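PDB 6SMO: Ketoacyl_synth_N domain-containing protein, which probably takes part in the ketosynthase step of acyl or polyketide chain building, as a thiolase-fold protein paired with a second ketosynthase-like chain. Local coordinates for residues C[11-16]-C[47-52]; C[162-167]-C[362-367]; C[188-193]-C[218-223]; C[260-265]-C[288-293]; C[265-270]-C[295-300]. All coordinates share one frame; numbering follows the deposited sequence.

In the fold
From the N terminus, contact 1 closes first: the end of strand 5-13 meets the loop that leaves strand 46-47. The much longer loop of contact 2 opens at helix 161-175 and closes only at the C-terminal strand 362-369, joining the two halves of the thiolase-type fold. Contacts 3, 4 and 5 are all nested inside it. Contact 3 ties the loop before helix 192-204 to strand 218-229, and it touches contact 1, with centres about 10 Å apart. Contacts 4 and 5 share Thr265 and cross along the chain, holding helix 263-266 and the residues after it against helix 286-296 and its end. Contacts 1 and 5 lie on opposite sides of the chain's centre.

Contact 1 (C[11-16]-C[47-52]); sequences GAIHPD and RTLSDF
Leu49 pushes its two methyl groups into the bend where residues 13-15 run out of strand 5-13, and this is where the packing is closest. CD2 of Leu49 rests against the backbone, 3.4 Å from the carbonyl carbon C of His14. Its other methyl, CD1, meets CD1 of Ile13 at 3.8 Å and also lies above one face of the Phe52 ring, toward the rim. In Ile13, chi1 (59°) puts CG1 between the backbone N and the carbonyl carbon, and an extended chi2 carries CD1 on to CE1 of Phe52, 3.8 Å away. Ile13 crosses both Leu49 and Phe52 at about a right angle. Beyond this apolar knot Pro15 lays CG on the carbonyls of the other segment, 3.5 Å from Thr48 O and 3.6 Å from Arg47 O. The outer side is looser and polar. Thr48 and Ser50 are exposed, and Asp16 meets Arg47 there in a salt bridge. OD1 of Asp16 comes to the guanidinium edge near its plane, next to NH1; the modelled 2.5 Å between OD1 and NH1 is doubtfully short, and the N-H angle of 137° is far from straight. The carboxylate and guanidinium planes stand 57° apart. Arg47 NH2 has a second partner, Asp311. Inward, Ile13 and Leu49 pack on Tyr72 of helix 68-84, while strand 218-229 lies alongside, bonded through its backbone to Ile13 and Arg47, and helix 20-31 meets His14 and Asp16.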
# COMPACT_ATOMS: atom_id res chain seq x y z
N GLY C 11 -17.93 4.39 12.72
CA GLY C 11 -17.18 4.22 13.97
C GLY C 11 -15.90 5.04 13.94
O GLY C 11 -15.26 5.10 12.87
N ALA C 12 -15.59 5.73 15.04
CA ALA C 12 -14.37 6.55 15.17
C ALA C 12 -13.93 6.60 16.63
O ALA C 12 -14.77 6.41 17.48
CB ALA C 12 -14.68 7.94 14.71
N ILE C 13 -12.65 6.83 16.90
CA ILE C 13 -12.13 7.01 18.29
C ILE C 13 -11.24 8.25 18.26
O ILE C 13 -10.56 8.45 17.30
CB ILE C 13 -11.41 5.77 18.82
CG1 ILE C 13 -10.21 5.37 17.95
CG2 ILE C 13 -12.36 4.61 18.98
CD1 ILE C 13 -9.35 4.33 18.59
N HIS C 14 -11.27 9.07 19.31
CA HIS C 14 -10.49 10.33 19.27
C HIS C 14 -10.20 10.78 20.70
O HIS C 14 -10.83 10.27 21.60
CB HIS C 14 -11.33 11.34 18.50
CG HIS C 14 -10.68 12.64 18.18
ND1 HIS C 14 -11.05 13.81 18.77
CD2 HIS C 14 -9.72 12.97 17.31
CE1 HIS C 14 -10.34 14.79 18.30
NE2 HIS C 14 -9.53 14.31 17.41
N PRO C 15 -9.26 11.72 20.95
CA PRO C 15 -9.01 12.23 22.28
C PRO C 15 -10.29 12.81 22.89
O PRO C 15 -10.43 12.79 24.06
CB PRO C 15 -8.06 13.38 21.97
CG PRO C 15 -7.25 12.86 20.85
CD PRO C 15 -8.29 12.20 19.99
N ASP C 16 -11.12 13.44 22.07
CA ASP C 16 -12.44 13.95 22.49
C ASP C 16 -13.43 12.81 22.74
O ASP C 16 -14.39 13.04 23.44
CB ASP C 16 -12.92 15.07 21.56
CG ASP C 16 -12.18 16.38 21.72
OD1 ASP C 16 -11.34 16.48 22.59
OD2 ASP C 16 -12.46 17.30 20.96
N ARG C 47 -2.03 15.05 20.86
CA ARG C 47 -3.11 14.66 21.81
C ARG C 47 -3.33 13.14 21.73
O ARG C 47 -3.71 12.66 20.64
CB ARG C 47 -4.40 15.41 21.50
CG ARG C 47 -4.34 16.90 21.78
CD ARG C 47 -5.64 17.60 21.41
NE ARG C 47 -6.75 17.17 22.24
CZ ARG C 47 -8.03 17.48 22.03
NH1 ARG C 47 -8.96 17.03 22.86
NH2 ARG C 47 -8.38 18.24 21.01
N THR C 48 -3.09 12.43 22.84
CA THR C 48 -3.28 10.96 22.98
C THR C 48 -4.76 10.68 23.27
O THR C 48 -5.50 11.64 23.58
CB THR C 48 -2.38 10.39 24.07
OG1 THR C 48 -2.67 11.07 25.30
CG2 THR C 48 -0.91 10.52 23.75
N LEU C 49 -5.17 9.41 23.19
CA LEU C 49 -6.53 8.94 23.57
C LEU C 49 -6.61 8.85 25.10
O LEU C 49 -5.58 8.53 25.73
CB LEU C 49 -6.80 7.57 22.94
CG LEU C 49 -6.76 7.51 21.41
CD1 LEU C 49 -6.96 6.08 20.93
CD2 LEU C 49 -7.79 8.43 20.79
N SER C 50 -7.79 9.14 25.66
CA SER C 50 -8.08 9.09 27.12
C SER C 50 -8.99 7.90 27.43
O SER C 50 -10.01 7.74 26.72
CB SER C 50 -8.69 10.39 27.59
OG SER C 50 -7.78 11.47 27.42
N ASP C 51 -8.63 7.10 28.44
CA ASP C 51 -9.42 5.95 28.95
C ASP C 51 -9.66 4.94 27.81
O ASP C 51 -10.81 4.48 27.66
CB ASP C 51 -10.75 6.41 29.56
CG ASP C 51 -10.58 7.40 30.70
OD1 ASP C 51 -9.59 7.29 31.45
OD2 ASP C 51 -11.46 8.29 30.84
N PHE C 52 -8.61 4.62 27.05
CA PHE C 52 -8.64 3.65 25.92
C PHE C 52 -7.65 2.51 26.19
O PHE C 52 -6.51 2.78 26.61
CB PHE C 52 -8.31 4.33 24.59
CG PHE C 52 -8.33 3.39 23.41
CD1 PHE C 52 -9.53 3.02 22.81
CD2 PHE C 52 -7.16 2.86 22.90
CE1 PHE C 52 -9.55 2.15 21.73
CE2 PHE C 52 -7.18 1.99 21.82
CZ PHE C 52 -8.38 1.64 21.24

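Contact 2 (C[162-167]-C[362-367]); sequences GMQAIG and HVCALS
Met163 lies over strand 362-367 and overlaps two of its side chains. Its CG touches CB of Cys364 at 3.7 Å; CG is anti to the backbone N (chi1 -153°). The bend at chi2 (75°) turns SD toward Leu366, and CE ends 3.7 Å from the backbone N of Leu366 and 3.8 Å from CD1 of the same residue. The two side chains run past one another, oppositely directed. Leu366 packs beside the methionine: CD1 also meets CD1 of Ile166 at 3.8 Å, while CD2 approaches the bare CA of Gly167 at 4.1 Å. No hydrogen bond joins the two segments. Gln164 and His362 come near each other, but both give their polar ends to Val184 O of the neighbouring chain of PKS_KS domain-containing protein, through NE2 in each case, and Gln164 also bonds Asp249 and Thr157. The axes of segments 162-167 and 362-367 pass 8.5 Å apart at 46°. Helix 161-175 packs on strand 362-369, consistent with the central helix layer of the thiolase fold, with strand 242-251 and helix 319-329 both reaching Ile166 and Leu366.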
# COMPACT_ATOMS: atom_id res chain seq x y z
N GLY C 162 -6.99 9.19 3.39
CA GLY C 162 -8.31 8.68 3.82
C GLY C 162 -9.45 9.25 2.99
O GLY C 162 -10.46 8.55 2.82
N MET C 163 -9.29 10.48 2.49
CA MET C 163 -10.29 11.19 1.65
C MET C 163 -10.44 10.45 0.31
O MET C 163 -11.58 10.36 -0.19
CB MET C 163 -9.88 12.64 1.40
CG MET C 163 -11.06 13.57 1.16
SD MET C 163 -11.96 13.96 2.68
CE MET C 163 -13.24 15.04 2.03
N GLN C 164 -9.33 9.96 -0.24
CA GLN C 164 -9.29 9.15 -1.49
C GLN C 164 -9.85 7.75 -1.21
O GLN C 164 -10.56 7.21 -2.08
CB GLN C 164 -7.87 9.08 -2.05
CG GLN C 164 -7.40 10.38 -2.69
CD GLN C 164 -5.99 10.31 -3.23
OE1 GLN C 164 -5.18 9.49 -2.81
NE2 GLN C 164 -5.69 11.19 -4.17
N ALA C 165 -9.54 7.19 -0.03
CA ALA C 165 -9.94 5.82 0.40
C ALA C 165 -11.46 5.66 0.33
O ALA C 165 -11.91 4.63 -0.20
CB ALA C 165 -9.42 5.54 1.79
N ILE C 166 -12.22 6.65 0.82
CA ILE C 166 -13.72 6.63 0.83
C ILE C 166 -14.22 6.76 -0.61
O ILE C 166 -15.15 6.02 -0.98
CB ILE C 166 -14.29 7.74 1.74
CG1 ILE C 166 -13.77 7.65 3.18
CG2 ILE C 166 -15.82 7.73 1.70
CD1 ILE C 166 -13.93 8.93 3.96
N GLY C 167 -13.64 7.69 -1.38
CA GLY C 167 -14.05 8.03 -2.75
C GLY C 167 -13.94 6.86 -3.72
O GLY C 167 -14.88 6.65 -4.50
N HIS C 362 -2.89 19.05 -3.41
CA HIS C 362 -4.08 18.22 -3.76
C HIS C 362 -5.35 19.06 -3.60
O HIS C 362 -5.27 20.12 -2.96
CB HIS C 362 -4.15 16.95 -2.90
CG HIS C 362 -3.25 15.85 -3.36
ND1 HIS C 362 -1.92 15.77 -2.99
CD2 HIS C 362 -3.48 14.78 -4.15
CE1 HIS C 362 -1.38 14.71 -3.53
NE2 HIS C 362 -2.31 14.08 -4.25
N VAL C 363 -6.46 18.60 -4.18
CA VAL C 363 -7.84 19.13 -3.94
C VAL C 363 -8.80 17.94 -3.94
O VAL C 363 -9.11 17.44 -5.04
CB VAL C 363 -8.25 20.20 -4.97
CG1 VAL C 363 -9.71 20.62 -4.80
CG2 VAL C 363 -7.35 21.42 -4.94
N CYS C 364 -9.25 17.52 -2.75
CA CYS C 364 -10.17 16.38 -2.54
C CYS C 364 -11.43 16.86 -1.81
O CYS C 364 -11.30 17.71 -0.91
CB CYS C 364 -9.49 15.27 -1.75
SG CYS C 364 -8.03 14.59 -2.60
N ALA C 365 -12.60 16.34 -2.19
CA ALA C 365 -13.90 16.68 -1.58
C ALA C 365 -14.88 15.51 -1.73
O ALA C 365 -14.86 14.84 -2.79
CB ALA C 365 -14.45 17.94 -2.19
N LEU C 366 -15.72 15.29 -0.71
CA LEU C 366 -16.79 14.26 -0.68
C LEU C 366 -18.14 14.96 -0.46
O LEU C 366 -18.17 15.98 0.26
CB LEU C 366 -16.50 13.27 0.45
CG LEU C 366 -15.40 12.25 0.17
CD1 LEU C 366 -14.87 11.64 1.46
CD2 LEU C 366 -15.89 11.16 -0.77
N SER C 367 -19.21 14.42 -1.06
CA SER C 367 -20.60 14.93 -0.98
C SER C 367 -21.50 13.86 -0.36
O SER C 367 -21.57 12.75 -0.92
CB SER C 367 -21.10 15.35 -2.34
OG SER C 367 -22.45 15.78 -2.27

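Contact 3 (C[188-193]-C[218-223]); sequences HLSSPL and FSEGAA
The imidazole of His188 and the carboxylate of Glu220 run alongside each other in the same direction, their planes 33° apart. Over one face of the ring, out toward its rim, sits the backbone N of Ser190, 4.0 Å above the plane. Glu220 OE2 approaches the ring obliquely, 3.3 Å from ND1, at an angle too poor for a hydrogen bond. The grip on the carboxylate comes instead from the chain that follows the histidine. Ser190 OG donates to Glu220 OE2 at 2.7 Å, meeting that oxygen from above the carboxylate plane, 54° out of it. The backbone N of Leu189 gives a weak bond to the same OE2 at 3.3 Å. In Glu220, chi1 (62°) puts CG between the backbone N and the carbonyl carbon, and the extended chain beyond it takes the carboxylate to the loop. Beside the polar cluster Leu189 turns CD1 to the strand, 4.0 Å from Ser219 O and 4.3 Å from CB of Phe218, whose ring leads off to Leu198 of helix 192-204. Helix 68-84 flanks the site: Glu68 and Phe69 touch His188, and Tyr72 OH makes a weak bond to Glu220 OE1. A buried carboxylate is thus given one firm and one weak donor on OE2 and a weak partner on OE1, which would probably stabilise its negative charge and pin the loop before helix 192-204 to strand 218-229.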
# COMPACT_ATOMS: atom_id res chain seq x y z
N HIS C 188 -1.19 6.83 14.18
CA HIS C 188 -0.52 6.83 15.50
C HIS C 188 0.71 7.76 15.42
O HIS C 188 1.65 7.42 14.68
CB HIS C 188 -0.13 5.41 15.92
CG HIS C 188 0.54 5.33 17.25
ND1 HIS C 188 -0.17 5.36 18.43
CD2 HIS C 188 1.84 5.24 17.58
CE1 HIS C 188 0.68 5.28 19.44
NE2 HIS C 188 1.92 5.21 18.95
N LEU C 189 0.68 8.87 16.16
CA LEU C 189 1.69 9.97 16.08
C LEU C 189 2.46 10.10 17.40
O LEU C 189 3.25 11.06 17.51
CB LEU C 189 0.97 11.28 15.74
CG LEU C 189 0.03 11.24 14.53
CD1 LEU C 189 -0.73 12.55 14.40
CD2 LEU C 189 0.80 10.94 13.25
N SER C 190 2.24 9.19 18.36
CA SER C 190 2.77 9.29 19.75
C SER C 190 4.15 8.64 19.87
O SER C 190 4.75 8.77 20.96
CB SER C 190 1.80 8.68 20.73
OG SER C 190 0.60 9.45 20.80
N SER C 191 4.65 7.98 18.82
CA SER C 191 5.99 7.33 18.79
C SER C 191 7.08 8.40 18.74
O SER C 191 6.98 9.34 17.95
CB SER C 191 6.11 6.35 17.65
OG SER C 191 6.04 7.01 16.39
N PRO C 192 8.14 8.29 19.58
CA PRO C 192 9.15 9.34 19.72
C PRO C 192 9.66 10.00 18.42
O PRO C 192 9.90 11.20 18.46
CB PRO C 192 10.31 8.60 20.40
CG PRO C 192 9.62 7.57 21.26
CD PRO C 192 8.41 7.14 20.46
N LEU C 193 9.83 9.23 17.34
CA LEU C 193 10.43 9.72 16.07
C LEU C 193 9.49 10.74 15.42
O LEU C 193 9.95 11.87 15.14
CB LEU C 193 10.70 8.54 15.12
CG LEU C 193 11.21 8.91 13.73
CD1 LEU C 193 12.45 9.79 13.81
CD2 LEU C 193 11.50 7.66 12.91
N PHE C 218 -2.09 18.48 17.05
CA PHE C 218 -2.30 17.20 16.32
C PHE C 218 -3.02 16.21 17.25
O PHE C 218 -2.87 16.32 18.48
CB PHE C 218 -0.98 16.61 15.84
CG PHE C 218 -0.14 17.54 14.99
CD1 PHE C 218 -0.28 17.55 13.61
CD2 PHE C 218 0.79 18.39 15.57
CE1 PHE C 218 0.49 18.40 12.83
CE2 PHE C 218 1.55 19.24 14.79
CZ PHE C 218 1.40 19.24 13.42
N SER C 219 -3.78 15.29 16.66
CA SER C 219 -4.50 14.25 17.43
C SER C 219 -4.42 12.92 16.67
O SER C 219 -4.57 12.93 15.46
CB SER C 219 -5.93 14.62 17.65
OG SER C 219 -6.02 15.85 18.35
N GLU C 220 -4.21 11.82 17.39
CA GLU C 220 -4.16 10.49 16.76
C GLU C 220 -5.53 9.81 16.92
O GLU C 220 -6.40 10.36 17.59
CB GLU C 220 -3.07 9.64 17.40
CG GLU C 220 -3.29 9.37 18.87
CD GLU C 220 -2.19 8.55 19.51
OE1 GLU C 220 -2.41 7.97 20.58
OE2 GLU C 220 -1.09 8.52 18.94
N GLY C 221 -5.69 8.66 16.30
CA GLY C 221 -6.94 7.88 16.38
C GLY C 221 -7.30 7.24 15.05
O GLY C 221 -6.38 6.98 14.25
N ALA C 222 -8.59 7.01 14.82
CA ALA C 222 -9.13 6.34 13.61
C ALA C 222 -10.59 6.72 13.39
O ALA C 222 -11.27 7.11 14.36
CB ALA C 222 -8.97 4.85 13.75
N ALA C 223 -11.04 6.62 12.13
CA ALA C 223 -12.43 6.88 11.68
C ALA C 223 -12.72 6.00 10.47
O ALA C 223 -11.90 6.01 9.53
CB ALA C 223 -12.60 8.35 11.36

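Contact 4 (C[260-265]-C[288-293]); sequences NTLEYT and EITSKA
Glu263 and Ala293 bring their CA atoms to 5.5 Å, so the backbone around residues 262-263 runs close to helix 286-296, with the methyl group of Ala293 facing it. Leu262 does most of the touching. Its CB meets CB of Ala293 at 3.7 Å; chi1 (-72°) puts CG anti to the carbonyl carbon, and the methyl groups face Ile289 and Thr290. CD1 lies 3.6 Å from CG1 of Ile289 and equally near the carbonyl O of that residue, the two side chains crossing at about a right angle. CD2 comes 3.9 Å from OG1 of Thr290. Glu263 adds its CG and backbone N, both 4.3 Å from CB of Ala293. Gln355 of strand 351-356 meets both Leu262 and Thr290, so residues 262-263 pack on helix 286-296 beside that strand, in the C-terminal half of the fold. No hydrogen bond passes between the segments. Ile289 O takes the helical bond from Ala293 N, and Thr290 OG1 is bonded to Glu286 O. The contact is chiefly apolar, and both oxygens near Leu262 have hydrogen-bond partners within their own helix.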
# COMPACT_ATOMS: atom_id res chain seq x y z
N ASN C 260 -9.01 27.52 -9.96
CA ASN C 260 -9.80 26.84 -11.02
C ASN C 260 -10.28 25.47 -10.51
O ASN C 260 -11.39 25.07 -10.89
CB ASN C 260 -9.00 26.69 -12.32
CG ASN C 260 -8.64 28.01 -12.95
OD1 ASN C 260 -7.47 28.27 -13.24
ND2 ASN C 260 -9.62 28.86 -13.18
N THR C 261 -9.47 24.80 -9.68
CA THR C 261 -9.75 23.44 -9.14
C THR C 261 -10.89 23.50 -8.11
O THR C 261 -11.65 22.52 -8.03
CB THR C 261 -8.49 22.81 -8.52
OG1 THR C 261 -7.39 23.04 -9.40
CG2 THR C 261 -8.64 21.33 -8.27
N LEU C 262 -11.00 24.61 -7.36
CA LEU C 262 -12.03 24.80 -6.30
C LEU C 262 -13.44 24.85 -6.92
O LEU C 262 -14.40 24.55 -6.19
CB LEU C 262 -11.74 26.09 -5.53
CG LEU C 262 -10.52 26.04 -4.60
CD1 LEU C 262 -10.11 27.44 -4.18
CD2 LEU C 262 -10.80 25.18 -3.38
N GLU C 263 -13.55 25.21 -8.21
CA GLU C 263 -14.85 25.29 -8.94
C GLU C 263 -15.44 23.89 -9.14
O GLU C 263 -16.67 23.80 -9.31
CB GLU C 263 -14.66 25.99 -10.29
CG GLU C 263 -14.38 27.48 -10.16
CD GLU C 263 -14.48 28.26 -11.46
OE1 GLU C 263 -14.55 27.63 -12.54
OE2 GLU C 263 -14.48 29.51 -11.40
N TYR C 264 -14.61 22.84 -9.12
CA TYR C 264 -15.04 21.42 -9.22
C TYR C 264 -15.71 20.99 -7.90
O TYR C 264 -16.59 20.11 -7.94
CB TYR C 264 -13.87 20.50 -9.59
CG TYR C 264 -13.47 20.57 -11.04
CD1 TYR C 264 -14.09 19.78 -11.99
CD2 TYR C 264 -12.47 21.44 -11.47
CE1 TYR C 264 -13.73 19.84 -13.33
CE2 TYR C 264 -12.10 21.51 -12.80
CZ TYR C 264 -12.73 20.71 -13.73
OH TYR C 264 -12.37 20.77 -15.05
N THR C 265 -15.30 21.59 -6.77
CA THR C 265 -15.92 21.38 -5.44
C THR C 265 -17.30 22.05 -5.42
O THR C 265 -18.20 21.51 -4.74
CB THR C 265 -15.04 21.92 -4.30
OG1 THR C 265 -13.69 21.48 -4.52
CG2 THR C 265 -15.50 21.46 -2.93
N GLU C 288 -10.94 32.65 1.77
CA GLU C 288 -10.93 33.70 0.72
C GLU C 288 -11.11 33.05 -0.66
O GLU C 288 -12.05 33.45 -1.38
CB GLU C 288 -9.63 34.51 0.76
CG GLU C 288 -9.68 35.77 -0.09
CD GLU C 288 -8.35 36.47 -0.28
OE1 GLU C 288 -7.46 36.31 0.58
OE2 GLU C 288 -8.19 37.17 -1.30
N ILE C 289 -10.26 32.08 -1.01
CA ILE C 289 -10.16 31.48 -2.38
C ILE C 289 -11.38 30.59 -2.65
O ILE C 289 -11.85 30.59 -3.81
CB ILE C 289 -8.83 30.73 -2.59
CG1 ILE C 289 -8.63 29.56 -1.62
CG2 ILE C 289 -7.66 31.71 -2.55
CD1 ILE C 289 -7.43 28.70 -1.93
N THR C 290 -11.88 29.86 -1.65
CA THR C 290 -13.01 28.90 -1.79
C THR C 290 -14.33 29.67 -1.94
O THR C 290 -15.16 29.25 -2.77
CB THR C 290 -13.07 27.90 -0.62
OG1 THR C 290 -11.74 27.46 -0.33
CG2 THR C 290 -13.95 26.71 -0.92
N SER C 291 -14.52 30.73 -1.15
CA SER C 291 -15.72 31.61 -1.17
C SER C 291 -15.82 32.34 -2.52
O SER C 291 -16.96 32.55 -2.99
CB SER C 291 -15.71 32.58 -0.02
OG SER C 291 -15.71 31.90 1.22
N LYS C 292 -14.68 32.71 -3.10
CA LYS C 292 -14.59 33.42 -4.41
C LYS C 292 -15.00 32.46 -5.53
O LYS C 292 -15.67 32.91 -6.48
CB LYS C 292 -13.18 33.97 -4.63
CG LYS C 292 -13.08 35.13 -5.62
CD LYS C 292 -12.83 34.71 -7.05
CE LYS C 292 -12.71 35.89 -7.99
NZ LYS C 292 -12.65 35.45 -9.41
N ALA C 293 -14.63 31.18 -5.42
CA ALA C 293 -14.98 30.10 -6.37
C ALA C 293 -16.50 29.85 -6.33
O ALA C 293 -17.07 29.58 -7.40
CB ALA C 293 -14.21 28.84 -6.04

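Contact 5 (C[265-270]-C[295-300]); sequences TAELFN and SNKEIK
Ile299 carries CG2 anti to its backbone N, with CG1 beside that N (chi1 -52°), while Phe269 has CG anti to its own carbonyl carbon (chi1 -81°); between them these turns set a methyl group over an aromatic face. CG2 of Ile299 stands 4.0 Å from the centroid of the Phe269 ring and 15° off its normal, a CH-pi contact, with ring atom CG of Phe269 nearest at 3.8 Å. The other branch of Ile299 heads for the preceding turn, CD1 coming 4.1 Å from the carbonyl O of Ala266. The CB of Ala266 in turn packs on CG of Lys297 at 4.0 Å. Farther out, on the solvent side, Lys297 NZ and Glu267 OE1 form a long salt bridge of 3.7 Å, and NZ also makes a weak hydrogen bond to Glu263 O. The Phe269 ring is met edge-to-face by Phe294 from helix 286-296, and it touches strands 275-278 and 351-356. At Glu298 the chain takes a positive phi and closes helix 286-296 with a Schellman motif, after which Ile299 faces inward. That helix links the parallel neighbours 275-278 and 302-304, so the contact belongs to a beta-alpha-beta crossover in the C-terminal half of a thiolase-type fold.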
# COMPACT_ATOMS: atom_id res chain seq x y z
N THR C 265 -15.30 21.59 -6.77
CA THR C 265 -15.92 21.38 -5.44
C THR C 265 -17.30 22.05 -5.42
O THR C 265 -18.20 21.51 -4.74
CB THR C 265 -15.04 21.92 -4.30
OG1 THR C 265 -13.69 21.48 -4.52
CG2 THR C 265 -15.50 21.46 -2.93
N ALA C 266 -17.46 23.17 -6.13
CA ALA C 266 -18.72 23.95 -6.23
C ALA C 266 -19.76 23.17 -7.05
O ALA C 266 -20.96 23.39 -6.82
CB ALA C 266 -18.44 25.30 -6.84
N GLU C 267 -19.31 22.30 -7.96
CA GLU C 267 -20.19 21.45 -8.82
C GLU C 267 -20.92 20.40 -7.97
O GLU C 267 -22.02 19.99 -8.38
CB GLU C 267 -19.39 20.79 -9.94
CG GLU C 267 -19.27 21.64 -11.19
CD GLU C 267 -18.34 21.09 -12.26
OE1 GLU C 267 -17.87 21.88 -13.10
OE2 GLU C 267 -18.08 19.87 -12.25
N LEU C 268 -20.33 19.98 -6.84
CA LEU C 268 -20.91 18.95 -5.93
C LEU C 268 -22.24 19.44 -5.35
O LEU C 268 -23.10 18.58 -5.07
CB LEU C 268 -19.92 18.64 -4.79
CG LEU C 268 -18.72 17.76 -5.16
CD1 LEU C 268 -17.80 17.59 -3.96
CD2 LEU C 268 -19.16 16.40 -5.67
N PHE C 269 -22.40 20.75 -5.16
CA PHE C 269 -23.58 21.39 -4.50
C PHE C 269 -24.85 21.17 -5.31
O PHE C 269 -25.92 21.01 -4.69
CB PHE C 269 -23.33 22.88 -4.26
CG PHE C 269 -22.50 23.18 -3.03
CD1 PHE C 269 -21.12 23.28 -3.11
CD2 PHE C 269 -23.11 23.36 -1.80
CE1 PHE C 269 -20.36 23.56 -1.98
CE2 PHE C 269 -22.35 23.63 -0.67
CZ PHE C 269 -20.98 23.73 -0.76
N ASN C 270 -24.75 21.15 -6.65
CA ASN C 270 -25.90 21.07 -7.59
C ASN C 270 -26.81 22.29 -7.37
O ASN C 270 -28.05 22.13 -7.45
CB ASN C 270 -26.65 19.74 -7.48
CG ASN C 270 -26.09 18.66 -8.37
OD1 ASN C 270 -24.88 18.52 -8.50
ND2 ASN C 270 -26.97 17.90 -9.01
N SER C 295 -18.72 32.20 -5.32
CA SER C 295 -19.26 33.49 -5.81
C SER C 295 -19.39 33.46 -7.34
O SER C 295 -20.39 33.99 -7.85
CB SER C 295 -18.40 34.65 -5.35
OG SER C 295 -19.03 35.89 -5.64
N ASN C 296 -18.42 32.84 -8.02
CA ASN C 296 -18.38 32.70 -9.50
C ASN C 296 -19.51 31.77 -9.97
O ASN C 296 -20.12 32.08 -11.02
CB ASN C 296 -17.02 32.18 -9.99
CG ASN C 296 -15.88 33.14 -9.73
OD1 ASN C 296 -16.07 34.36 -9.75
ND2 ASN C 296 -14.70 32.61 -9.49
N LYS C 297 -19.77 30.69 -9.23
CA LYS C 297 -20.75 29.63 -9.58
C LYS C 297 -22.12 29.91 -8.95
O LYS C 297 -23.02 29.05 -9.09
CB LYS C 297 -20.23 28.26 -9.14
CG LYS C 297 -19.08 27.70 -9.98
CD LYS C 297 -19.52 27.20 -11.35
CE LYS C 297 -18.39 26.62 -12.17
NZ LYS C 297 -18.02 25.26 -11.71
N GLU C 298 -22.29 31.07 -8.29
CA GLU C 298 -23.55 31.50 -7.63
C GLU C 298 -23.99 30.44 -6.62
O GLU C 298 -25.14 29.96 -6.72
CB GLU C 298 -24.64 31.79 -8.68
CG GLU C 298 -24.48 33.12 -9.38
CD GLU C 298 -25.10 34.30 -8.65
OE1 GLU C 298 -25.67 35.18 -9.33
OE2 GLU C 298 -25.02 34.34 -7.40
N ILE C 299 -23.10 30.07 -5.70
CA ILE C 299 -23.37 29.12 -4.58
C ILE C 299 -23.38 29.92 -3.27
O ILE C 299 -22.44 30.71 -3.05
CB ILE C 299 -22.34 27.98 -4.54
CG1 ILE C 299 -22.20 27.27 -5.89
CG2 ILE C 299 -22.65 26.99 -3.42
CD1 ILE C 299 -23.48 26.61 -6.38
N LYS C 300 -24.42 29.72 -2.45
CA LYS C 300 -24.59 30.38 -1.12
C LYS C 300 -24.81 29.28 -0.07
O LYS C 300 -25.87 28.61 -0.12
CB LYS C 300 -25.74 31.40 -1.16
CG LYS C 300 -27.07 30.90 -1.71
CD LYS C 300 -27.91 31.99 -2.33
CE LYS C 300 -27.44 32.39 -3.71
NZ LYS C 300 -28.22 33.53 -4.25